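Local coordinates for protein hydroxyindole o-methyltransferase (Homo sapiens, PDB 4A6D) that catalyses the transfer of a methyl group from S-adenosyl-L-methionine to N-acetylserotonin, which yields melatonin, at residues 148-153 with 215-220; 141-146 with 154-159; 319-324 with 339-344. One frame throughout, in Å; residues are numbered along the deposited sequence.

Interaction 1: 148-153 with 215-220; sequences RSEGER and VWTAKQ
Thr217 of helix 212-221 meets two side chains from the first turn of helix 150-161, Arg153 and Glu150. The contact is small, with 128 Å² buried in all. Its packed part is the Arg153 side. The CG of Arg153 stands anti to the backbone N (chi1 -174°), and a bend at chi3 carries the chain across the end of Thr217. Arg153 CD and Arg153 NH1 each lie 3.6 Å from Thr217 OG1, and the hydroxyl meets the guanidinium obliquely. This is contact, not bonding. Thr217 OG1 sits beside its own backbone N (chi1 -56°) and hydrogen-bonds to the carbonyl oxygen of Glu213, one turn back in the same helix.

The looser side is at exposed Glu150. Its OE1 comes only within 3.8 Å of Thr217 OG1, and the two side chains run past one another, pointing opposite ways. Glu150 is tied instead to Arg153. Arg153 NH1 and Glu150 OE1 form a salt bridge of 2.7 Å, with the carboxylate carbon at the guanidinium edge and in its plane. The N-H...O angle is only 117°, so the hydrogen bond within it is weak. Ser149 is the N-cap of this helix: Glu152 N donates to Ser149 OG at 3.3 Å.

One turn on from Arg153, Met157 also packs on Thr217 and on Ala218. Arg153 touches Tyr147, a binding residue for S-adenosylmethionine. Helix 212-221 is backed by strand 230-234, where Val215, Ala218 and Lys219 rest on Phe232.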
loop_
_atom_site.group_PDB
_atom_site.type_symbol
_atom_site.label_atom_id
_atom_site.label_comp_id
_atom_site.label_asym_id
_atom_site.label_seq_id
_atom_site.Cartn_x
_atom_site.Cartn_y
_atom_site.Cartn_z
ATOM N N ARG A 148 -18.719 2.189 14.637
ATOM C CA ARG A 148 -19.941 2.104 13.831
ATOM C C ARG A 148 -20.797 0.831 14.061
ATOM O O ARG A 148 -21.954 0.793 13.627
ATOM C CB ARG A 148 -19.678 2.423 12.337
ATOM C CG ARG A 148 -18.430 1.795 11.721
ATOM C CD ARG A 148 -18.244 2.226 10.274
ATOM N NE ARG A 148 -17.191 1.458 9.602
ATOM C CZ ARG A 148 -17.392 0.327 8.929
ATOM N NH1 ARG A 148 -18.615 -0.181 8.818
ATOM N NH2 ARG A 148 -16.372 -0.305 8.364
ATOM N N SER A 149 -20.234 -0.182 14.784
ATOM C CA SER A 149 -20.871 -1.450 15.200
ATOM C C SER A 149 -20.132 -2.106 16.401
ATOM O O SER A 149 -18.972 -1.764 16.665
ATOM C CB SER A 149 -21.017 -2.422 14.025
ATOM O OG SER A 149 -20.007 -3.416 13.977
ATOM N N GLU A 150 -20.808 -3.048 17.112
ATOM C CA GLU A 150 -20.261 -3.784 18.262
ATOM C C GLU A 150 -18.986 -4.579 17.907
ATOM O O GLU A 150 -17.965 -4.426 18.584
ATOM C CB GLU A 150 -21.329 -4.694 18.886
ATOM C CG GLU A 150 -22.169 -3.999 19.948
ATOM C CD GLU A 150 -21.830 -4.343 21.388
ATOM O OE1 GLU A 150 -20.628 -4.347 21.745
ATOM O OE2 GLU A 150 -22.776 -4.606 22.165
ATOM N N GLY A 151 -19.053 -5.373 16.832
ATOM C CA GLY A 151 -17.943 -6.174 16.324
ATOM C C GLY A 151 -16.790 -5.322 15.827
ATOM O O GLY A 151 -15.632 -5.756 15.859
ATOM N N GLU A 152 -17.110 -4.092 15.364
ATOM C CA GLU A 152 -16.141 -3.110 14.879
ATOM C C GLU A 152 -15.468 -2.390 16.068
ATOM O O GLU A 152 -14.294 -2.029 15.980
ATOM C CB GLU A 152 -16.783 -2.155 13.849
ATOM C CG GLU A 152 -16.949 -2.803 12.470
ATOM C CD GLU A 152 -18.246 -2.610 11.690
ATOM O OE1 GLU A 152 -18.838 -1.510 11.764
ATOM O OE2 GLU A 152 -18.662 -3.561 10.985
ATOM N N ARG A 153 -16.182 -2.260 17.200
ATOM C CA ARG A 153 -15.624 -1.684 18.428
ATOM C C ARG A 153 -14.680 -2.700 19.095
ATOM O O ARG A 153 -13.597 -2.307 19.528
ATOM C CB ARG A 153 -16.720 -1.261 19.381
ATOM C CG ARG A 153 -16.203 -0.521 20.615
ATOM C CD ARG A 153 -17.225 -0.497 21.717
ATOM N NE ARG A 153 -18.475 0.126 21.287
ATOM C CZ ARG A 153 -19.610 -0.534 21.081
ATOM N NH1 ARG A 153 -19.659 -1.851 21.245
ATOM N NH2 ARG A 153 -20.702 0.115 20.708
ATOM N N VAL A 215 -15.980 0.434 28.058
ATOM C CA VAL A 215 -15.882 -0.167 29.394
ATOM C C VAL A 215 -16.641 -1.520 29.465
ATOM O O VAL A 215 -16.081 -2.508 29.957
ATOM C CB VAL A 215 -16.288 0.860 30.488
ATOM C CG1 VAL A 215 -16.402 0.218 31.872
ATOM C CG2 VAL A 215 -15.305 2.034 30.512
ATOM N N TRP A 216 -17.867 -1.572 28.885
ATOM C CA TRP A 216 -18.729 -2.752 28.853
ATOM C C TRP A 216 -18.067 -3.843 28.040
ATOM O O TRP A 216 -17.924 -4.955 28.543
ATOM C CB TRP A 216 -20.135 -2.386 28.344
ATOM C CG TRP A 216 -21.139 -3.511 28.328
ATOM C CD1 TRP A 216 -21.491 -4.275 27.254
ATOM C CD2 TRP A 216 -21.981 -3.933 29.415
ATOM N NE1 TRP A 216 -22.496 -5.152 27.603
ATOM C CE2 TRP A 216 -22.802 -4.978 28.928
ATOM C CE3 TRP A 216 -22.124 -3.530 30.758
ATOM C CZ2 TRP A 216 -23.746 -5.632 29.738
ATOM C CZ3 TRP A 216 -23.074 -4.167 31.555
ATOM C CH2 TRP A 216 -23.862 -5.211 31.049
ATOM N N THR A 217 -17.576 -3.501 26.829
ATOM C CA THR A 217 -16.859 -4.416 25.929
ATOM C C THR A 217 -15.572 -4.949 26.591
ATOM O O THR A 217 -15.287 -6.146 26.485
ATOM C CB THR A 217 -16.575 -3.732 24.578
ATOM O OG1 THR A 217 -17.797 -3.266 24.017
ATOM C CG2 THR A 217 -15.899 -4.647 23.589
ATOM N N ALA A 218 -14.811 -4.063 27.272
ATOM C CA ALA A 218 -13.575 -4.413 27.977
ATOM C C ALA A 218 -13.822 -5.482 29.046
ATOM O O ALA A 218 -13.093 -6.470 29.093
ATOM C CB ALA A 218 -12.939 -3.175 28.595
ATOM N N LYS A 219 -14.884 -5.315 29.855
ATOM C CA LYS A 219 -15.244 -6.265 30.910
ATOM C C LYS A 219 -15.808 -7.579 30.353
ATOM O O LYS A 219 -15.557 -8.638 30.924
ATOM C CB LYS A 219 -16.189 -5.614 31.926
ATOM C CG LYS A 219 -15.527 -4.455 32.665
ATOM C CD LYS A 219 -16.473 -3.714 33.596
ATOM C CE LYS A 219 -16.249 -4.067 35.046
ATOM N NZ LYS A 219 -14.949 -3.551 35.557
ATOM N N GLN A 220 -16.515 -7.512 29.216
ATOM C CA GLN A 220 -17.120 -8.674 28.558
ATOM C C GLN A 220 -16.144 -9.546 27.762
ATOM O O GLN A 220 -16.403 -10.738 27.601
ATOM C CB GLN A 220 -18.269 -8.238 27.636
ATOM C CG GLN A 220 -19.564 -7.877 28.362
ATOM C CD GLN A 220 -20.756 -7.762 27.431
ATOM O OE1 GLN A 220 -21.898 -8.037 27.820
ATOM N NE2 GLN A 220 -20.539 -7.317 26.190
#

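Interaction 2: 141-146 with 154-159; sequences ELFTAI and LQFMQA. With SAM (S-adenosylmethionine), chain D.
Phe156 of helix 150-161 packs against Ile146 and Phe143 of the short helix 142-146. The contact lies at the cofactor site of the Rossmann-like fold of class I methyltransferases. All three side chains are buried.

One interaction is a CH-pi contact. Ile146 CG2 stands anti to its backbone N and lies over one face of the Phe156 ring, 3.8 Å from the centroid and 19° off the ring normal.

A second is packing between aromatic side chains, which cross at about a right angle. Phe156 CZ reaches the edge of the Phe143 ring, near its plane, with 4.0 Å between Phe156 CZ and Phe143 CE1. Tyr147, which meets both rings, also hydrogen-bonds the cofactor through its OH. Tyr108 of helix 103-117 packs edge-to-face with Phe156.

The third is cofactor contact. The Phe143 ring is held between two groups: the ribose C2' of S-adenosylmethionine lies over one face, and Ile146 CD1 lies over the opposite one. With an alanine in place of Phe143, the ribose would probably lose this apolar cover, and Ile146 CD1 the ring it packs on. Phe156 turns an edge to the cofactor sulfur, with SD 4.1 Å from Phe156 CE2. At the adenine end, Phe143 CD2 comes within 3.5 Å of the cofactor C8.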
loop_
_atom_site.group_PDB
_atom_site.type_symbol
_atom_site.label_atom_id
_atom_site.label_comp_id
_atom_site.label_asym_id
_atom_site.label_seq_id
_atom_site.Cartn_x
_atom_site.Cartn_y
_atom_site.Cartn_z
ATOM N N GLU A 141 -19.236 13.346 15.483
ATOM C CA GLU A 141 -18.772 12.852 16.780
ATOM C C GLU A 141 -17.812 11.724 16.327
ATOM O O GLU A 141 -18.274 10.714 15.772
ATOM C CB GLU A 141 -19.947 12.291 17.618
ATOM C CG GLU A 141 -21.123 13.250 17.813
ATOM C CD GLU A 141 -21.002 14.332 18.878
ATOM O OE1 GLU A 141 -20.031 14.302 19.672
ATOM O OE2 GLU A 141 -21.902 15.204 18.930
ATOM N N LEU A 142 -16.481 11.959 16.431
ATOM C CA LEU A 142 -15.422 11.058 15.938
ATOM C C LEU A 142 -15.555 9.555 16.227
ATOM O O LEU A 142 -15.474 8.740 15.294
ATOM C CB LEU A 142 -14.024 11.582 16.312
ATOM C CG LEU A 142 -12.799 10.884 15.684
ATOM C CD1 LEU A 142 -12.890 10.847 14.136
ATOM C CD2 LEU A 142 -11.505 11.514 16.190
ATOM N N PHE A 143 -15.754 9.199 17.508
ATOM C CA PHE A 143 -15.850 7.811 17.953
ATOM C C PHE A 143 -17.145 7.024 17.592
ATOM O O PHE A 143 -17.080 5.793 17.516
ATOM C CB PHE A 143 -15.325 7.619 19.398
ATOM C CG PHE A 143 -13.809 7.613 19.438
ATOM C CD1 PHE A 143 -13.092 6.445 19.190
ATOM C CD2 PHE A 143 -13.096 8.791 19.650
ATOM C CE1 PHE A 143 -11.691 6.442 19.217
ATOM C CE2 PHE A 143 -11.696 8.788 19.658
ATOM C CZ PHE A 143 -11.006 7.614 19.440
ATOM N N THR A 144 -18.275 7.709 17.267
ATOM C CA THR A 144 -19.473 6.982 16.795
ATOM C C THR A 144 -19.219 6.472 15.360
ATOM O O THR A 144 -19.769 5.437 14.960
ATOM C CB THR A 144 -20.815 7.756 16.974
ATOM O OG1 THR A 144 -20.879 8.891 16.105
ATOM C CG2 THR A 144 -21.107 8.141 18.422
ATOM N N ALA A 145 -18.353 7.190 14.606
ATOM C CA ALA A 145 -17.925 6.814 13.254
ATOM C C ALA A 145 -16.895 5.664 13.337
ATOM O O ALA A 145 -16.971 4.721 12.541
ATOM C CB ALA A 145 -17.321 8.011 12.541
ATOM N N ILE A 146 -15.952 5.744 14.323
ATOM C CA ILE A 146 -14.913 4.734 14.612
ATOM C C ILE A 146 -15.564 3.424 15.163
ATOM O O ILE A 146 -15.154 2.335 14.752
ATOM C CB ILE A 146 -13.791 5.322 15.535
ATOM C CG1 ILE A 146 -12.992 6.424 14.796
ATOM C CG2 ILE A 146 -12.869 4.229 16.095
ATOM C CD1 ILE A 146 -12.074 7.273 15.656
ATOM N N LEU A 154 -15.068 -4.005 19.131
ATOM C CA LEU A 154 -14.226 -5.091 19.647
ATOM C C LEU A 154 -12.927 -5.164 18.828
ATOM O O LEU A 154 -11.849 -5.196 19.427
ATOM C CB LEU A 154 -14.953 -6.456 19.643
ATOM C CG LEU A 154 -14.144 -7.683 20.131
ATOM C CD1 LEU A 154 -13.577 -7.477 21.548
ATOM C CD2 LEU A 154 -14.980 -8.937 20.088
ATOM N N GLN A 155 -13.024 -5.106 17.482
ATOM C CA GLN A 155 -11.858 -5.130 16.593
ATOM C C GLN A 155 -10.925 -3.934 16.839
ATOM O O GLN A 155 -9.718 -4.147 16.987
ATOM C CB GLN A 155 -12.259 -5.310 15.099
ATOM C CG GLN A 155 -11.156 -5.012 14.062
ATOM C CD GLN A 155 -10.148 -6.127 13.817
ATOM O OE1 GLN A 155 -10.099 -6.718 12.727
ATOM N NE2 GLN A 155 -9.255 -6.377 14.776
ATOM N N PHE A 156 -11.472 -2.702 16.929
ATOM C CA PHE A 156 -10.676 -1.498 17.208
ATOM C C PHE A 156 -9.893 -1.684 18.526
ATOM O O PHE A 156 -8.675 -1.475 18.566
ATOM C CB PHE A 156 -11.571 -0.240 17.282
ATOM C CG PHE A 156 -10.819 1.055 17.497
ATOM C CD1 PHE A 156 -10.239 1.728 16.429
ATOM C CD2 PHE A 156 -10.662 1.587 18.782
ATOM C CE1 PHE A 156 -9.522 2.919 16.631
ATOM C CE2 PHE A 156 -9.940 2.780 18.992
ATOM C CZ PHE A 156 -9.385 3.447 17.914
ATOM N N MET A 157 -10.607 -2.115 19.584
ATOM C CA MET A 157 -10.085 -2.353 20.932
ATOM C C MET A 157 -9.013 -3.423 20.983
ATOM O O MET A 157 -8.023 -3.258 21.703
ATOM C CB MET A 157 -11.231 -2.713 21.869
ATOM C CG MET A 157 -12.044 -1.514 22.297
ATOM S SD MET A 157 -13.444 -1.981 23.331
ATOM C CE MET A 157 -12.574 -2.638 24.789
ATOM N N GLN A 158 -9.202 -4.521 20.205
ATOM C CA GLN A 158 -8.248 -5.622 20.135
ATOM C C GLN A 158 -7.009 -5.136 19.392
ATOM O O GLN A 158 -5.894 -5.512 19.753
ATOM C CB GLN A 158 -8.843 -6.811 19.370
ATOM C CG GLN A 158 -9.943 -7.619 20.063
ATOM C CD GLN A 158 -10.603 -8.561 19.062
ATOM O OE1 GLN A 158 -11.016 -8.165 17.962
ATOM N NE2 GLN A 158 -10.691 -9.840 19.401
ATOM N N ALA A 159 -7.214 -4.295 18.358
ATOM C CA ALA A 159 -6.155 -3.764 17.498
ATOM C C ALA A 159 -5.221 -2.868 18.272
ATOM O O ALA A 159 -4.005 -3.086 18.261
ATOM C CB ALA A 159 -6.752 -3.017 16.303
HETATM N N SAM D . -5.179 4.657 25.222
HETATM C CA SAM D . -5.461 3.513 24.328
HETATM C C SAM D . -4.280 2.950 23.510
HETATM O O SAM D . -3.372 3.706 23.228
HETATM O OXT SAM D . -4.205 1.743 23.114
HETATM C CB SAM D . -6.636 3.911 23.472
HETATM C CG SAM D . -6.308 5.001 22.444
HETATM S SD SAM D . -7.798 5.275 21.419
HETATM C CE SAM D . -7.101 6.128 20.065
HETATM C "C5'" SAM D . -8.572 6.744 22.170
HETATM C "C4'" SAM D . -9.418 6.210 23.336
HETATM O "O4'" SAM D . -10.101 7.344 23.840
HETATM C "C3'" SAM D . -10.511 5.173 22.869
HETATM O "O3'" SAM D . -10.482 3.985 23.677
HETATM C "C2'" SAM D . -11.830 6.007 22.982
HETATM O "O2'" SAM D . -13.040 5.303 23.261
HETATM C "C1'" SAM D . -11.468 6.962 24.134
HETATM N N9 SAM D . -12.314 8.173 24.158
HETATM C C8 SAM D . -12.638 8.980 23.070
HETATM N N7 SAM D . -13.391 9.966 23.456
HETATM C C5 SAM D . -13.660 9.834 24.814
HETATM C C6 SAM D . -14.407 10.544 25.773
HETATM N N6 SAM D . -15.023 11.692 25.403
HETATM N N1 SAM D . -14.408 10.119 27.087
HETATM C C2 SAM D . -13.800 8.983 27.457
HETATM N N3 SAM D . -13.091 8.281 26.560
HETATM C C4 SAM D . -12.944 8.682 25.282
#

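Interaction 3: 319-324 with 339-344; sequences MLLSSA and DAILAR. With ZN (zinc ion), chain C.
Leu321 holds its CG anti to its carbonyl carbon (chi1 -71°) and runs on extended at chi2 (162°), which pushes CD1 out from helix 314-324 toward strand 339-344. On the strand, Ile341 places CG2 anti to its backbone N, and that methyl faces the helix. The two groups meet with Leu321 CD1 3.6 Å from Ile341 CG2, and the side chains cross obliquely. The same Leu321 CD1 lies 4.3 Å from Ala343 CB. One leucine methyl therefore spans two residues on one face of the strand. Between them, Leu342 points away from the helix and packs on Phe175.

The contact is wholly apolar and buried, and other side chains close around it. Leu321 also touches Leu266 of helix 259-272, Ile279 of strand 278-283 and Phe329 of strand 329-332. Ile341 packs on Phe329, Phe331 and Val281.

Met319 lies at the exposed side of the helix. In the conformer given, Met319 SD lies 2.2 Å from a zinc ion, a bond that is doubtful because the side chain has two conformers. Met319 also touches a crystal neighbour.

Strand 339-344 pairs Ile341 with Val281 on one edge and Leu342 with Gln330 on the other. The helix lies against one face of the seven-stranded sheet, whose order 3-2-1-4-5-7-6, with strand 339-344 antiparallel to both neighbours, is that of the class I methyltransferase fold.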
loop_
_atom_site.group_PDB
_atom_site.type_symbol
_atom_site.label_atom_id
_atom_site.label_comp_id
_atom_site.label_asym_id
_atom_site.label_seq_id
_atom_site.Cartn_x
_atom_site.Cartn_y
_atom_site.Cartn_z
ATOM N N MET A 319 3.729 23.671 24.298
ATOM C CA MET A 319 2.856 24.844 24.295
ATOM C C MET A 319 1.503 24.436 24.880
ATOM O O MET A 319 1.038 25.120 25.796
ATOM C CB MET A 319 2.716 25.477 22.895
ATOM C CG MET A 319 4.046 25.910 22.299
ATOM S SD MET A 319 4.138 27.608 21.670
ATOM C CE MET A 319 4.694 27.288 19.945
ATOM N N LEU A 320 0.912 23.291 24.413
ATOM C CA LEU A 320 -0.369 22.759 24.888
ATOM C C LEU A 320 -0.394 22.518 26.383
ATOM O O LEU A 320 -1.285 23.042 27.053
ATOM C CB LEU A 320 -0.821 21.504 24.099
ATOM C CG LEU A 320 -1.299 21.720 22.654
ATOM C CD1 LEU A 320 -1.506 20.390 21.935
ATOM C CD2 LEU A 320 -2.605 22.488 22.599
ATOM N N LEU A 321 0.593 21.763 26.911
ATOM C CA LEU A 321 0.670 21.466 28.347
ATOM C C LEU A 321 0.973 22.699 29.188
ATOM O O LEU A 321 0.390 22.868 30.258
ATOM C CB LEU A 321 1.671 20.339 28.647
ATOM C CG LEU A 321 1.215 18.949 28.192
ATOM C CD1 LEU A 321 2.378 17.996 28.121
ATOM C CD2 LEU A 321 0.148 18.395 29.108
ATOM N N SER A 322 1.849 23.579 28.691
ATOM C CA SER A 322 2.178 24.802 29.417
ATOM C C SER A 322 0.964 25.751 29.521
ATOM O O SER A 322 0.798 26.383 30.542
ATOM C CB SER A 322 3.363 25.503 28.762
ATOM O OG SER A 322 3.814 26.544 29.603
ATOM N N SER A 323 0.118 25.843 28.467
ATOM C CA SER A 323 -1.047 26.735 28.459
ATOM C C SER A 323 -2.130 26.269 29.422
ATOM O O SER A 323 -2.865 27.100 29.951
ATOM C CB SER A 323 -1.633 26.845 27.055
ATOM O OG SER A 323 -1.096 27.976 26.392
ATOM N N ALA A 324 -2.265 24.932 29.578
ATOM C CA ALA A 324 -3.216 24.284 30.460
ATOM C C ALA A 324 -2.821 24.519 31.926
ATOM O O ALA A 324 -3.681 24.413 32.793
ATOM C CB ALA A 324 -3.288 22.799 30.154
ATOM N N ASP A 339 6.689 7.509 22.287
ATOM C CA ASP A 339 7.547 8.216 23.235
ATOM C C ASP A 339 6.736 8.623 24.456
ATOM O O ASP A 339 5.513 8.437 24.482
ATOM C CB ASP A 339 8.227 9.424 22.550
ATOM C CG ASP A 339 8.987 9.058 21.284
ATOM O OD1 ASP A 339 10.025 8.349 21.392
ATOM O OD2 ASP A 339 8.564 9.500 20.187
ATOM N N ALA A 340 7.392 9.185 25.451
ATOM C CA ALA A 340 6.698 9.614 26.684
ATOM C C ALA A 340 7.005 11.051 27.020
ATOM O O ALA A 340 8.154 11.480 26.918
ATOM C CB ALA A 340 7.119 8.727 27.843
ATOM N N ILE A 341 5.978 11.789 27.420
ATOM C CA ILE A 341 6.053 13.168 27.928
ATOM C C ILE A 341 5.448 13.169 29.324
ATOM O O ILE A 341 4.337 12.654 29.509
ATOM C CB ILE A 341 5.252 14.176 27.054
ATOM C CG1 ILE A 341 5.924 14.406 25.708
ATOM C CG2 ILE A 341 5.014 15.516 27.818
ATOM C CD1 ILE A 341 5.021 14.906 24.734
ATOM N N LEU A 342 6.155 13.805 30.284
ATOM C CA LEU A 342 5.663 14.013 31.634
ATOM C C LEU A 342 5.776 15.483 32.025
ATOM O O LEU A 342 6.851 16.077 31.892
ATOM C CB LEU A 342 6.415 13.129 32.634
ATOM C CG LEU A 342 6.066 13.303 34.100
ATOM C CD1 LEU A 342 4.723 12.688 34.394
ATOM C CD2 LEU A 342 7.131 12.660 34.993
ATOM N N ALA A 343 4.665 16.058 32.507
ATOM C CA ALA A 343 4.596 17.420 33.059
ATOM C C ALA A 343 3.891 17.363 34.427
ATOM O O ALA A 343 3.174 16.403 34.732
ATOM C CB ALA A 343 3.867 18.355 32.109
ATOM N N ARG A 344 4.103 18.376 35.257
ATOM C CA ARG A 344 3.563 18.365 36.597
ATOM C C ARG A 344 2.757 19.593 36.910
ATOM O O ARG A 344 2.874 20.593 36.210
ATOM C CB ARG A 344 4.721 18.267 37.615
ATOM C CG ARG A 344 5.831 17.267 37.244
ATOM C CD ARG A 344 5.358 15.827 37.376
ATOM N NE ARG A 344 5.040 15.524 38.769
ATOM C CZ ARG A 344 5.885 14.963 39.619
ATOM N NH1 ARG A 344 7.095 14.591 39.217
ATOM N NH2 ARG A 344 5.526 14.759 40.878
HETATM ZN ZN ZN C . 4.029 28.351 23.711
#

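How the interactions relate
Interactions 1 and 2 are neighbours, with centres 8 Å apart, and both use helix 150-161. They touch directly: Ala218 N lies 3.6 Å from Met157 CE. Their segments alternate along the chain. Helix 150-161 lies between helix 142-146 and helix 212-221, touching both. Interaction 2 touches the cofactor, and interaction 1 lies behind it, with the Arg153 side chain about 7 Å from the cofactor. Interaction 3 comes later in the chain and is remote. Its nearest atoms are about 22 Å from interaction 1 and about 15 Å from interaction 2. It packs the last helix on strand 339-344, next to the outermost strand 329-332 of the seven-stranded sheet.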